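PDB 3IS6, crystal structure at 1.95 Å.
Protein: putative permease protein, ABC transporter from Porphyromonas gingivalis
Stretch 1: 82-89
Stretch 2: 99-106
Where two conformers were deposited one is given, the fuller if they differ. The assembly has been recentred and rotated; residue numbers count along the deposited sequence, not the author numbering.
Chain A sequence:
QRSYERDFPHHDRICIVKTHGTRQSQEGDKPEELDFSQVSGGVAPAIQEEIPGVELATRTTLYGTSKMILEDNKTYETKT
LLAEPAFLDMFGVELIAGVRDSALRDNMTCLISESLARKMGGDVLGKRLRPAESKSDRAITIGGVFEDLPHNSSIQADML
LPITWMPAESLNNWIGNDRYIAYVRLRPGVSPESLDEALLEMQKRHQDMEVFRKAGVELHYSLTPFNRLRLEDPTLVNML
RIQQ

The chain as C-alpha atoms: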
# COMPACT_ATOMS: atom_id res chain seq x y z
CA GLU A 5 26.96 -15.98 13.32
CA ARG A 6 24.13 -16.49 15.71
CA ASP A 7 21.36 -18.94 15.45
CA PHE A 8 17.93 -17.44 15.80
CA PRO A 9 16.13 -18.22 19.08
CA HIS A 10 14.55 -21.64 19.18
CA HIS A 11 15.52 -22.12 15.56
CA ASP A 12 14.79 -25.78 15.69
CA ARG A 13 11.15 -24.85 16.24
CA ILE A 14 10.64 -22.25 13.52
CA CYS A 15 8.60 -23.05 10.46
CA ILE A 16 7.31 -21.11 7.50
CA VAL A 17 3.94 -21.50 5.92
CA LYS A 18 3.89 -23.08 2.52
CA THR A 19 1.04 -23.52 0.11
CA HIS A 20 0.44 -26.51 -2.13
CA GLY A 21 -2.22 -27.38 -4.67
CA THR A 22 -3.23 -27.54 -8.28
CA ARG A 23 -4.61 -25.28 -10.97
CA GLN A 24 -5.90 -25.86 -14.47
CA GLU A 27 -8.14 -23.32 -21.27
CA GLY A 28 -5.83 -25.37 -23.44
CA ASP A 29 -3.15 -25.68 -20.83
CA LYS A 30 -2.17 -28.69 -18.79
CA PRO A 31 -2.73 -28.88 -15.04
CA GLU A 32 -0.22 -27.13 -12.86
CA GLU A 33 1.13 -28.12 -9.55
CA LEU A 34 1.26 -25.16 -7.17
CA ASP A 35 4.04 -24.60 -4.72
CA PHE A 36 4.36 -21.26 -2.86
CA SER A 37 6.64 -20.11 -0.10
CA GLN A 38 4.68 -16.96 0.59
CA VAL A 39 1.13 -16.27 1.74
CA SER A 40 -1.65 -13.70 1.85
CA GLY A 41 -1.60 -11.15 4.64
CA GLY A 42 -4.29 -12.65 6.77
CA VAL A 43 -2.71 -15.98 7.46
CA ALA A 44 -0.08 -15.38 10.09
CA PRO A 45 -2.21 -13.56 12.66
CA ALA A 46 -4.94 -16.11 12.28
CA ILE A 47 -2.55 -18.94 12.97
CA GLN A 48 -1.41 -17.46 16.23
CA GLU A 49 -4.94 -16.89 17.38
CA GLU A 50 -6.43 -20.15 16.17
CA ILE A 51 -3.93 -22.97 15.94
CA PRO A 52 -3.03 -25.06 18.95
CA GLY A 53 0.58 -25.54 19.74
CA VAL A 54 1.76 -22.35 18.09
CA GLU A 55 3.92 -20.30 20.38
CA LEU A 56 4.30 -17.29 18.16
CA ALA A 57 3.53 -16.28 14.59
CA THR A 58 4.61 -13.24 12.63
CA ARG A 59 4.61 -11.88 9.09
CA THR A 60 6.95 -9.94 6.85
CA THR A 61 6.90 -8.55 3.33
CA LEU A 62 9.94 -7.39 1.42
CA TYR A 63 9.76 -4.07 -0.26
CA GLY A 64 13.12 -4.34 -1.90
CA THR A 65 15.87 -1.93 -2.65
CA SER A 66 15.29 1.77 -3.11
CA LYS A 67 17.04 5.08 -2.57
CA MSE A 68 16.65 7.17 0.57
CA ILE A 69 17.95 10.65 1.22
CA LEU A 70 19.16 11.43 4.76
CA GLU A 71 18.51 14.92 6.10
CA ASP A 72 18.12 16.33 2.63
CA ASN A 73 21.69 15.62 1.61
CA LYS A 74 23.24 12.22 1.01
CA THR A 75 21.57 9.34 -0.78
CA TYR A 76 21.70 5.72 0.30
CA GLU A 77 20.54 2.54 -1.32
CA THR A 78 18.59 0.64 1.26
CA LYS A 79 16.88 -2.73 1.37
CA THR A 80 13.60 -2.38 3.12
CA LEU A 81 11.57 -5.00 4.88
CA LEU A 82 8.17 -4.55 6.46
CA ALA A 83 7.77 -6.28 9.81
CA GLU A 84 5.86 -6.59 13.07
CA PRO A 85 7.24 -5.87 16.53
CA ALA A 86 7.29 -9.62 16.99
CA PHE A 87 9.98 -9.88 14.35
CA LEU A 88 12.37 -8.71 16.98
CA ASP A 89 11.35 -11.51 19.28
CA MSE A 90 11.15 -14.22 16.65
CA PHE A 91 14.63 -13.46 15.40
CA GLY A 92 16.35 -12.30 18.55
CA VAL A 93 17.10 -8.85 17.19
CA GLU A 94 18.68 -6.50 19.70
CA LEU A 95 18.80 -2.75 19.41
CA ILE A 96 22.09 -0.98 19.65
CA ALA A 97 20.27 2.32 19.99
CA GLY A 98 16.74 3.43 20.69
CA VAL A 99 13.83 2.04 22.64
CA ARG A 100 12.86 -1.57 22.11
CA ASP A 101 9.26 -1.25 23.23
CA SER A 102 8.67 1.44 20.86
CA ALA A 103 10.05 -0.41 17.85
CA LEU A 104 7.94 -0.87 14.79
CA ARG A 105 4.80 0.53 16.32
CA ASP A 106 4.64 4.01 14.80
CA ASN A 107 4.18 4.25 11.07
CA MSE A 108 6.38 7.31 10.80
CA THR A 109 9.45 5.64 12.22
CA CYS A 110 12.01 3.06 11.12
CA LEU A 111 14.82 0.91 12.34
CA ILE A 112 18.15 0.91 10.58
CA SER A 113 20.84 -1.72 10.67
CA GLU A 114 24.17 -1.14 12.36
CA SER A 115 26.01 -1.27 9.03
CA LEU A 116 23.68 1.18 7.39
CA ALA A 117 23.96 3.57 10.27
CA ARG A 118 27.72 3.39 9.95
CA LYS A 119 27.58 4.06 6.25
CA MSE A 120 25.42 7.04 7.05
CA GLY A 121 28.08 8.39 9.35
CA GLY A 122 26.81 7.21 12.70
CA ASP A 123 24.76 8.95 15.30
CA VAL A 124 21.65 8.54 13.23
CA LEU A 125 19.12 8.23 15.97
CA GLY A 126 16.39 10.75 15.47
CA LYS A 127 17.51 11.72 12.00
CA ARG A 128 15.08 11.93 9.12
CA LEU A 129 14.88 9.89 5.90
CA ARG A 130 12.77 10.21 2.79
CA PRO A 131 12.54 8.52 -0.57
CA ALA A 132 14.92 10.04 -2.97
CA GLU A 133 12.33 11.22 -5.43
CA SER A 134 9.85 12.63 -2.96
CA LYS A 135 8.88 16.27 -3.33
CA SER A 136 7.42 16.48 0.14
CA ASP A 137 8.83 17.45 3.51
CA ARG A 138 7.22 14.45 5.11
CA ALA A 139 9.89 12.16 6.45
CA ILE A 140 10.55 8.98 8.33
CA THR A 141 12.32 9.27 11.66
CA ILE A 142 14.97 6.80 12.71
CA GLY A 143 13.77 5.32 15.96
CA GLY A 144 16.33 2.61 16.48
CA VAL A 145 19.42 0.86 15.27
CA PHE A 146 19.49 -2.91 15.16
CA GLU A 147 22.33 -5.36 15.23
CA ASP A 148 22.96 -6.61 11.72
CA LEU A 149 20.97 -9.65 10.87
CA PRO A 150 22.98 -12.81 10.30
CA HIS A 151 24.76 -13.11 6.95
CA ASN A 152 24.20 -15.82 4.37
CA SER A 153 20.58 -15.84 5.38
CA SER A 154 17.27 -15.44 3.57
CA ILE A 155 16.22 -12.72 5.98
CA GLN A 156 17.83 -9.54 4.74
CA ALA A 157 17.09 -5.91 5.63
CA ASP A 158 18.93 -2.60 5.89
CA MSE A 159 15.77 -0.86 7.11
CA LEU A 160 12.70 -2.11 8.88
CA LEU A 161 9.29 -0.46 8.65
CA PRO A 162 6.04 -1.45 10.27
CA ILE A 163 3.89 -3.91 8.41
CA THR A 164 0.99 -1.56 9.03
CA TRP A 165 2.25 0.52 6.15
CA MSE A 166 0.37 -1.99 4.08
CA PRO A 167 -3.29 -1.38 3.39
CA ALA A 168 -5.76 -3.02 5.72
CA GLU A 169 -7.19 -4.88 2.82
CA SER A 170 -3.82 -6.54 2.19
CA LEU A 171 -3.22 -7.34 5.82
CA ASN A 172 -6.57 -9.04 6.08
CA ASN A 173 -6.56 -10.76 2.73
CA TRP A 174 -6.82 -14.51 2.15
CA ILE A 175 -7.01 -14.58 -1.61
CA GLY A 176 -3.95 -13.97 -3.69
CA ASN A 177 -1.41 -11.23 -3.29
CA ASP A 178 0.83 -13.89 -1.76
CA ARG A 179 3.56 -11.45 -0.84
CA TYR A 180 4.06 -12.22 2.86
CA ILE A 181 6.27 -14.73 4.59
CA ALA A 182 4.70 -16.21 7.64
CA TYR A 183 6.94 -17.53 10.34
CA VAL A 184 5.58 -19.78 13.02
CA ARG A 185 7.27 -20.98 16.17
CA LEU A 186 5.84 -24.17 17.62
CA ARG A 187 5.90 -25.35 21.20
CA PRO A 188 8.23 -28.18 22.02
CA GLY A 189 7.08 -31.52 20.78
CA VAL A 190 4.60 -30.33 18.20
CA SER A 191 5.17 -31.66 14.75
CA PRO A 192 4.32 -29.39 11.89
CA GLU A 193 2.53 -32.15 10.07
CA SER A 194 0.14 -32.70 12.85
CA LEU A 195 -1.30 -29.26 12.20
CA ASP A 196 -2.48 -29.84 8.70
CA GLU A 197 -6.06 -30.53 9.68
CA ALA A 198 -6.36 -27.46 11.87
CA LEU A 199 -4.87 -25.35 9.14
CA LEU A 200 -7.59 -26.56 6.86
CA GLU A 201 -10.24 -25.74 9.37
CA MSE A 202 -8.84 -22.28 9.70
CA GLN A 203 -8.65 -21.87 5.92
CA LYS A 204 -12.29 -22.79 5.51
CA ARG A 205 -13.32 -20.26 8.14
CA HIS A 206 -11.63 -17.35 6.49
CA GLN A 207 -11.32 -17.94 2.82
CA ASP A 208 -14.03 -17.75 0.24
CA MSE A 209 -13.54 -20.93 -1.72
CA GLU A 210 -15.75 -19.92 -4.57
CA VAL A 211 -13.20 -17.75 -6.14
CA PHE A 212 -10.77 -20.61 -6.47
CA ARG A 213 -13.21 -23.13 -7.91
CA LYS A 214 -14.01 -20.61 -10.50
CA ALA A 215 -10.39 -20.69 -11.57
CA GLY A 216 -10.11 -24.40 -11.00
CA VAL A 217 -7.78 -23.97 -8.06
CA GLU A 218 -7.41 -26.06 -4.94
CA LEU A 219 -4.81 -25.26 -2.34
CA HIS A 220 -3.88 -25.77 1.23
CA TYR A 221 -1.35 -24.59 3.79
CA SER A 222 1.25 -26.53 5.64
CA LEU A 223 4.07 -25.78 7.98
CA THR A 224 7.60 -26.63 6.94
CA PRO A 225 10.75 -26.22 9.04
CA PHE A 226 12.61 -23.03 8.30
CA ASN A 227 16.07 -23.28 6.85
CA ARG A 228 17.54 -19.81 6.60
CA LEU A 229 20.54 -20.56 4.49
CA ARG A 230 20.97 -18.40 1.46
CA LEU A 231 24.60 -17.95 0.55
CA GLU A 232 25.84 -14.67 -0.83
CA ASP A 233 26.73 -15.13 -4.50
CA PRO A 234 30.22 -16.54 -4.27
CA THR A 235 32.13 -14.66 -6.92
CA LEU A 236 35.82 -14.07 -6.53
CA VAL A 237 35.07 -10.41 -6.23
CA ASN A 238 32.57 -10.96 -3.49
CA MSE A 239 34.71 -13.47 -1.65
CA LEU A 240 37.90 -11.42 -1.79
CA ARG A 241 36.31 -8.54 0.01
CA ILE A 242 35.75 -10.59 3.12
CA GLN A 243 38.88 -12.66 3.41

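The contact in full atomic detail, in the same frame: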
# COMPACT_ATOMS: atom_id res chain seq x y z
N LEU A 82 9.27 -4.92 5.62
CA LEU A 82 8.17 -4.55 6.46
C LEU A 82 7.88 -5.66 7.46
O LEU A 82 7.72 -6.78 7.09
CB LEU A 82 6.96 -4.27 5.61
CG LEU A 82 6.78 -2.88 5.02
CD1 LEU A 82 7.94 -2.47 4.30
CD2 LEU A 82 5.60 -2.81 4.15
N ALA A 83 7.86 -5.32 8.73
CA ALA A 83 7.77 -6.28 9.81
C ALA A 83 6.95 -5.84 11.02
O ALA A 83 6.62 -4.71 11.16
CB ALA A 83 9.10 -6.66 10.25
N GLU A 84 6.60 -6.80 11.85
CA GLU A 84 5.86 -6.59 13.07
C GLU A 84 6.83 -6.47 14.24
O GLU A 84 7.95 -6.87 14.14
CB GLU A 84 4.87 -7.71 13.31
CG GLU A 84 3.91 -7.98 12.19
CD GLU A 84 2.90 -9.06 12.50
OE1 GLU A 84 3.26 -10.09 13.04
OE2 GLU A 84 1.74 -8.86 12.21
N PRO A 85 6.38 -5.95 15.37
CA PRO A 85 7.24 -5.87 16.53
C PRO A 85 7.71 -7.26 16.93
O PRO A 85 8.78 -7.40 17.40
CB PRO A 85 6.34 -5.25 17.55
CG PRO A 85 5.57 -4.31 16.77
CD PRO A 85 5.29 -4.98 15.49
N ALA A 86 6.93 -8.27 16.65
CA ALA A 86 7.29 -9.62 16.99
C ALA A 86 8.49 -10.14 16.22
O ALA A 86 9.09 -11.08 16.61
CB ALA A 86 6.14 -10.49 16.83
N PHE A 87 8.84 -9.49 15.14
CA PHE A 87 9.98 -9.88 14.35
C PHE A 87 11.20 -9.84 15.24
O PHE A 87 12.04 -10.64 15.17
CB PHE A 87 10.14 -8.88 13.22
CG PHE A 87 11.33 -9.10 12.33
CD1 PHE A 87 11.23 -9.88 11.22
CD2 PHE A 87 12.50 -8.48 12.56
CE1 PHE A 87 12.29 -10.04 10.40
CE2 PHE A 87 13.53 -8.64 11.73
CZ PHE A 87 13.43 -9.42 10.66
N LEU A 88 11.26 -8.85 16.09
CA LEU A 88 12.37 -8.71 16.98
C LEU A 88 12.49 -9.87 17.93
O LEU A 88 13.55 -10.28 18.23
CB LEU A 88 12.25 -7.41 17.75
CG LEU A 88 12.71 -6.08 17.18
CD1 LEU A 88 12.57 -5.92 15.78
CD2 LEU A 88 12.11 -4.92 17.90
N ASP A 89 11.38 -10.33 18.46
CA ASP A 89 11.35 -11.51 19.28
C ASP A 89 11.64 -12.83 18.56
O ASP A 89 12.47 -13.58 18.95
CB ASP A 89 10.03 -11.56 20.02
CG ASP A 89 9.91 -10.42 21.05
OD1 ASP A 89 10.92 -9.99 21.59
OD2 ASP A 89 8.79 -9.95 21.29
N VAL A 99 14.67 2.73 21.68
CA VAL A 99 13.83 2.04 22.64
C VAL A 99 13.10 0.83 22.09
O VAL A 99 12.29 0.96 21.24
CB VAL A 99 12.80 3.03 23.16
CG1 VAL A 99 11.85 2.41 24.07
CG2 VAL A 99 13.45 4.24 23.74
N ARG A 100 13.38 -0.34 22.64
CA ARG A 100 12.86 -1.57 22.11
C ARG A 100 11.36 -1.68 22.11
O ARG A 100 10.79 -2.09 21.15
CB ARG A 100 13.43 -2.77 22.82
CG ARG A 100 12.91 -4.08 22.28
CD ARG A 100 13.44 -5.27 23.03
NE ARG A 100 13.14 -6.56 22.45
CZ ARG A 100 13.86 -7.14 21.52
NH1 ARG A 100 14.89 -6.51 21.05
NH2 ARG A 100 13.54 -8.32 21.05
N ASP A 101 10.71 -1.23 23.15
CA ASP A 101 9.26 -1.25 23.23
C ASP A 101 8.52 -0.41 22.16
O ASP A 101 7.45 -0.76 21.83
CB ASP A 101 8.77 -0.93 24.63
N SER A 102 9.10 0.67 21.68
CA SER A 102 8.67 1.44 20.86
C SER A 102 8.71 0.81 19.42
O SER A 102 8.21 1.46 18.57
CB SER A 102 9.37 2.79 21.04
OG SER A 102 9.04 3.69 19.99
N ALA A 103 9.65 -0.08 19.17
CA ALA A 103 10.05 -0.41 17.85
C ALA A 103 8.92 -0.94 17.01
O ALA A 103 8.16 -1.76 17.41
CB ALA A 103 11.14 -1.39 17.91
N LEU A 104 8.82 -0.40 15.82
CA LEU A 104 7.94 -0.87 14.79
C LEU A 104 6.49 -0.70 15.12
O LEU A 104 5.68 -1.38 14.59
CB LEU A 104 8.24 -2.33 14.44
CG LEU A 104 9.56 -2.63 13.74
CD1 LEU A 104 9.80 -4.08 13.64
CD2 LEU A 104 9.66 -1.98 12.44
N ARG A 105 6.18 0.20 16.04
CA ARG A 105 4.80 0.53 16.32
C ARG A 105 4.25 1.80 15.67
O ARG A 105 3.09 1.89 15.43
CB ARG A 105 4.53 0.52 17.81
CG ARG A 105 4.96 -0.73 18.43
CD ARG A 105 4.51 -0.88 19.81
NE ARG A 105 3.96 -2.21 19.98
CZ ARG A 105 4.63 -3.24 20.46
NH1 ARG A 105 4.06 -4.41 20.56
NH2 ARG A 105 5.86 -3.09 20.86
N ASP A 106 5.09 2.76 15.36
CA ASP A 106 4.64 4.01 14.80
C ASP A 106 4.99 4.05 13.34
O ASP A 106 6.13 3.90 12.99
CB ASP A 106 5.35 5.13 15.52
CG ASP A 106 4.99 6.49 14.98
OD1 ASP A 106 4.60 6.63 13.83
OD2 ASP A 106 5.14 7.43 15.72

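A small, mainly apolar contact packs the end of a strand and the start of a helix against a loop with a tight turn, and a single salt bridge lies at a solvent-accessible edge. Leu104 is the most covered residue of the loop: its CA-to-CB bond points toward the first stretch, and CD1 lies 3.4 Å from Glu84 O, 4.0 Å from Leu88 CD1 and 4.3 Å from Ala83 CB. The type II turn from Ser102 to Arg105 places Leu104 at its third position, with positive phi (67°), and its closing bond, Arg105 N to Ser102 O (3.5 Å), is weak. The backbones come nearest where Pro85 meets Leu104, CA to CA 5.3 Å; there Pro85 CG rests 4.1 Å from Leu104 CB. The CA-to-CB bond of Leu88 also points toward the loop, and its CD2 lies 3.7 Å from Ala103 CB. Arg100, extended through three t rotamers, reaches the helix with NH2, which donates to Asp89 OD1 at 3.2 Å (164°) in the salt bridge and weakly to Leu88 O at 3.4 Å (134°). Asp89 OD1 lies near the guanidinium plane, whereas Leu88 CB covers one face. Arg105 instead lays a guanidinium face over Pro85 CB, 3.9 Å from NH1, while its NH2 donates to Asp101 O (3.0 Å) within its own loop.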